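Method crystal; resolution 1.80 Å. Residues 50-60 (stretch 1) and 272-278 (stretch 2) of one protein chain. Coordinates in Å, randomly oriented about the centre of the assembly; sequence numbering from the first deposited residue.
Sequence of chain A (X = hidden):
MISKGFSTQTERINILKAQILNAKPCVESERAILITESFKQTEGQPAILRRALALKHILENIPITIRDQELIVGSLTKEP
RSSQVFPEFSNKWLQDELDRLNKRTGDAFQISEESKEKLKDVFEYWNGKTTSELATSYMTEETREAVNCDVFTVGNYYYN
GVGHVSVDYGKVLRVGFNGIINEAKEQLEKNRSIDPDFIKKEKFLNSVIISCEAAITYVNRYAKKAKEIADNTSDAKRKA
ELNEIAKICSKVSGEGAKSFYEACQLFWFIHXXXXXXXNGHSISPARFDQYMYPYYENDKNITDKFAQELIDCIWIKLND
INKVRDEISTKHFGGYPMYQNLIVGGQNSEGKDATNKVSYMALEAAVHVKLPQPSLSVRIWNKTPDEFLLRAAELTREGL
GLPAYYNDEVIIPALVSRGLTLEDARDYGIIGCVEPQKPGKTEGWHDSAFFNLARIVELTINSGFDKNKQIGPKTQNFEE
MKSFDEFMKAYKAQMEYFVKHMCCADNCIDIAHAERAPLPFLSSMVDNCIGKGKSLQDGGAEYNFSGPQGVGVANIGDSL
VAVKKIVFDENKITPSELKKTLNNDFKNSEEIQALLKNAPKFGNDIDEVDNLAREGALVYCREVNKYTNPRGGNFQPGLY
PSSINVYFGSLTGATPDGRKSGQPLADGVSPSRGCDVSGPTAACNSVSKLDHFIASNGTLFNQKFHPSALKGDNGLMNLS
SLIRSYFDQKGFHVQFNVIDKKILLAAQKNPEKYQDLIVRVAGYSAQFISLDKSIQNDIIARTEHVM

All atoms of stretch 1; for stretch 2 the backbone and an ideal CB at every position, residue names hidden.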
# COMPACT_ATOMS: atom_id res chain seq x y z
N ARG A 50 -7.80 3.36 -9.63
CA ARG A 50 -8.48 4.64 -9.41
C ARG A 50 -7.87 5.69 -10.33
O ARG A 50 -8.57 6.53 -10.90
CB ARG A 50 -8.33 5.09 -7.95
CG ARG A 50 -9.18 4.30 -6.97
CD ARG A 50 -10.05 5.23 -6.13
NE ARG A 50 -9.41 5.60 -4.88
CZ ARG A 50 -9.92 6.44 -3.99
NH1 ARG A 50 -11.09 7.02 -4.21
NH2 ARG A 50 -9.27 6.67 -2.87
N ARG A 51 -6.55 5.64 -10.48
CA ARG A 51 -5.83 6.58 -11.34
C ARG A 51 -6.19 6.36 -12.81
O ARG A 51 -6.32 7.32 -13.57
CB ARG A 51 -4.32 6.43 -11.14
CG ARG A 51 -3.79 6.88 -9.78
CD ARG A 51 -4.01 8.37 -9.55
NE ARG A 51 -3.60 9.15 -10.72
CZ ARG A 51 -3.59 10.48 -10.78
NH1 ARG A 51 -3.97 11.20 -9.73
NH2 ARG A 51 -3.23 11.09 -11.90
N ALA A 52 -6.32 5.10 -13.22
CA ALA A 52 -6.66 4.79 -14.61
C ALA A 52 -8.09 5.23 -14.93
O ALA A 52 -8.33 5.86 -15.96
CB ALA A 52 -6.50 3.29 -14.87
N LEU A 53 -9.02 4.90 -14.04
CA LEU A 53 -10.43 5.26 -14.24
C LEU A 53 -10.65 6.77 -14.18
O LEU A 53 -11.56 7.29 -14.82
CB LEU A 53 -11.29 4.56 -13.18
CG LEU A 53 -11.31 3.03 -13.29
CD1 LEU A 53 -11.93 2.43 -12.05
CD2 LEU A 53 -12.09 2.63 -14.54
N ALA A 54 -9.81 7.46 -13.41
CA ALA A 54 -9.91 8.91 -13.30
C ALA A 54 -9.44 9.55 -14.61
O ALA A 54 -10.09 10.46 -15.14
CB ALA A 54 -9.07 9.42 -12.14
N LEU A 55 -8.32 9.07 -15.14
CA LEU A 55 -7.81 9.60 -16.40
C LEU A 55 -8.87 9.37 -17.48
O LEU A 55 -9.12 10.24 -18.31
CB LEU A 55 -6.49 8.92 -16.79
CG LEU A 55 -5.88 9.37 -18.12
CD1 LEU A 55 -5.64 10.88 -18.09
CD2 LEU A 55 -4.56 8.65 -18.37
N LYS A 56 -9.49 8.19 -17.46
CA LYS A 56 -10.53 7.86 -18.43
C LYS A 56 -11.69 8.86 -18.34
O LYS A 56 -12.13 9.40 -19.36
CB LYS A 56 -11.06 6.44 -18.15
CG LYS A 56 -12.23 5.99 -19.02
CD LYS A 56 -12.64 4.57 -18.66
CE LYS A 56 -13.66 3.98 -19.63
NZ LYS A 56 -14.99 4.64 -19.55
N HIS A 57 -12.16 9.10 -17.12
CA HIS A 57 -13.28 10.02 -16.91
C HIS A 57 -12.94 11.45 -17.33
O HIS A 57 -13.78 12.18 -17.85
CB HIS A 57 -13.69 10.01 -15.43
CG HIS A 57 -15.01 10.67 -15.17
ND1 HIS A 57 -16.18 10.24 -15.76
CD2 HIS A 57 -15.34 11.71 -14.37
CE1 HIS A 57 -17.18 10.99 -15.33
NE2 HIS A 57 -16.70 11.88 -14.48
N ILE A 58 -11.69 11.85 -17.10
CA ILE A 58 -11.23 13.18 -17.48
C ILE A 58 -11.17 13.30 -19.00
O ILE A 58 -11.75 14.22 -19.59
CB ILE A 58 -9.83 13.46 -16.90
CG1 ILE A 58 -9.91 13.58 -15.38
CG2 ILE A 58 -9.25 14.73 -17.51
CD1 ILE A 58 -8.56 13.64 -14.69
N LEU A 59 -10.48 12.36 -19.64
CA LEU A 59 -10.34 12.38 -21.10
C LEU A 59 -11.65 12.29 -21.87
O LEU A 59 -11.76 12.83 -22.97
CB LEU A 59 -9.41 11.26 -21.55
CG LEU A 59 -7.93 11.42 -21.18
CD1 LEU A 59 -7.13 10.28 -21.78
CD2 LEU A 59 -7.42 12.75 -21.70
N GLU A 60 -12.65 11.62 -21.30
CA GLU A 60 -13.93 11.49 -21.98
C GLU A 60 -14.82 12.72 -21.82
O GLU A 60 -15.67 12.97 -22.67
CB GLU A 60 -14.69 10.26 -21.47
CG GLU A 60 -13.98 8.93 -21.70
CD GLU A 60 -14.76 7.73 -21.17
OE1 GLU A 60 -15.32 7.83 -20.06
OE2 GLU A 60 -14.79 6.69 -21.86
N UNK A 272 0.69 15.96 -24.70
CA UNK A 272 -0.46 16.60 -24.06
C UNK A 272 -1.13 15.74 -22.99
O UNK A 272 -1.38 16.22 -21.89
CB UNK A 272 -1.49 16.97 -25.13
N UNK A 273 -1.40 14.48 -23.30
CA UNK A 273 -2.07 13.61 -22.34
C UNK A 273 -1.23 13.38 -21.08
O UNK A 273 -1.79 13.22 -20.00
CB UNK A 273 -2.40 12.27 -23.00
N UNK A 274 0.09 13.39 -21.21
CA UNK A 274 0.93 13.23 -20.03
C UNK A 274 0.60 14.37 -19.06
O UNK A 274 0.49 14.16 -17.85
CB UNK A 274 2.41 13.22 -20.40
N UNK A 275 0.44 15.56 -19.62
CA UNK A 275 0.13 16.77 -18.87
C UNK A 275 -1.30 16.84 -18.32
O UNK A 275 -1.66 17.79 -17.61
CB UNK A 275 0.38 17.98 -19.77
N UNK A 276 -2.12 15.86 -18.68
CA UNK A 276 -3.50 15.80 -18.18
C UNK A 276 -3.52 14.83 -17.00
O UNK A 276 -4.21 15.04 -16.01
CB UNK A 276 -4.48 15.36 -19.27
N UNK A 277 -2.73 13.76 -17.10
CA UNK A 277 -2.66 12.78 -16.03
C UNK A 277 -2.03 13.38 -14.77
O UNK A 277 -2.49 13.14 -13.66
CB UNK A 277 -1.87 11.56 -16.49
N UNK A 278 -0.98 14.17 -14.96
CA UNK A 278 -0.28 14.79 -13.84
C UNK A 278 0.29 16.14 -14.25
O UNK A 278 0.51 16.38 -15.43
CB UNK A 278 0.84 13.88 -13.33

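Stretch 1 is helical throughout, and stretch 2 is helical from 272 to 277. The two axes come within 10.8 Å at an angle of 118° between their N-to-C directions. Stretch 1 offers the apolar side chains of Leu-55, Ile-58 and Leu-59, and beside them the guanidinium of Arg-51.

Position 272 has helical backbone angles, and its ideal CB has nothing of stretch 1 within 5.5 Å. Stretch 1 sets no demand here, so many residues would suit. The residue is Ala-272, which makes no contact across the pair.

Position 273 points its CB sideways. The ideal CB lies 5.2 Å from Leu-59 CD2, which leaves room for a further carbon or two. A branched or longer apolar side chain would suit: valine, isoleucine, leucine or methionine. The residue is Ile-273, with chi1 m and chi2 t. Its CG2 packs 4.1 Å from Leu-59 CD1.

Position 274 turns its CB away from stretch 1, which therefore gives no guide to its identity. The residue is Ile-274.

Position 275 is also out of reach. Polar and apolar residues are equally compatible with stretch 1. The residue is Asn-275, whose ND2 is hydrogen-bonded to a residue flanking one of the stretches.

Position 276 points toward stretch 1. Its ideal CB is 4.6 Å from Leu-59 CD2, 4.8 Å from Leu-55 CD1 and 5.1 Å from Ile-58 CG2. Three apolar neighbours favour an aliphatic residue; valine, leucine, isoleucine or methionine could be considered. The residue is Ile-276, with chi1 m and chi2 t. Ile-276 CG2 lies 3.6 Å from Ile-58 CG2 and 4.3 Å from Leu-55 CD1, and Ile-276 CD1 lies 3.8 Å from Leu-59 CD2.

Position 277 points sideways, with its ideal CB 4.2 Å from Leu-55 CD1 and 4.8 Å from Arg-51 NH2. A side chain with an aliphatic stem and a polar or acidic end would suit: glutamate, glutamine or perhaps aspartate. The backbone already contributes, since Arg-51 NH2 gives a weak hydrogen bond to the 277 carbonyl O at 2.8 Å. The residue is Glu-277. Its CG lies 3.8 Å from Arg-51 NH2. The carboxylate is linked to Arg-51 through water 1, which donates to Glu-277 OE2 at 2.7 Å and accepts from Arg-51 NE at 3.2 Å.

Position 278 leaves helical phi/psi, at -149/158. Its ideal CB points sideways, 5.1 Å from Arg-51 NH2. A small or polar residue is compatible; stretch 1 does not settle the choice. The residue is Ser-278, whose OG is hydrogen-bonded to a residue flanking one of the stretches.

Stretch 2 272-278: AIINIES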
# COMPACT_ATOMS: atom_id res chain seq x y z
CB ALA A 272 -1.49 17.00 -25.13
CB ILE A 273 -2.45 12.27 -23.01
CG1 ILE A 273 -3.40 12.55 -24.19
CG2 ILE A 273 -3.15 11.36 -22.00
CD1 ILE A 273 -3.69 11.35 -25.06
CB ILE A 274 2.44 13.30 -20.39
CG1 ILE A 274 2.85 12.04 -21.14
CG2 ILE A 274 3.27 13.47 -19.12
CD1 ILE A 274 4.29 12.04 -21.62
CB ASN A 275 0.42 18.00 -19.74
CG ASN A 275 1.91 18.32 -19.82
OD1 ASN A 275 2.44 19.02 -18.97
ND2 ASN A 275 2.58 17.79 -20.84
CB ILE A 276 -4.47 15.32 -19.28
CG1 ILE A 276 -4.50 16.33 -20.43
CG2 ILE A 276 -5.87 15.15 -18.69
CD1 ILE A 276 -5.43 15.96 -21.57
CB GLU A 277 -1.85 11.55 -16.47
CG GLU A 277 -1.65 10.53 -15.36
CD GLU A 277 -0.94 9.27 -15.85
OE1 GLU A 277 0.18 9.39 -16.39
OE2 GLU A 277 -1.50 8.16 -15.67
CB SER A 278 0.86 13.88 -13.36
OG SER A 278 1.63 14.51 -12.35
O HOH W 1 -3.51 8.51 -13.84
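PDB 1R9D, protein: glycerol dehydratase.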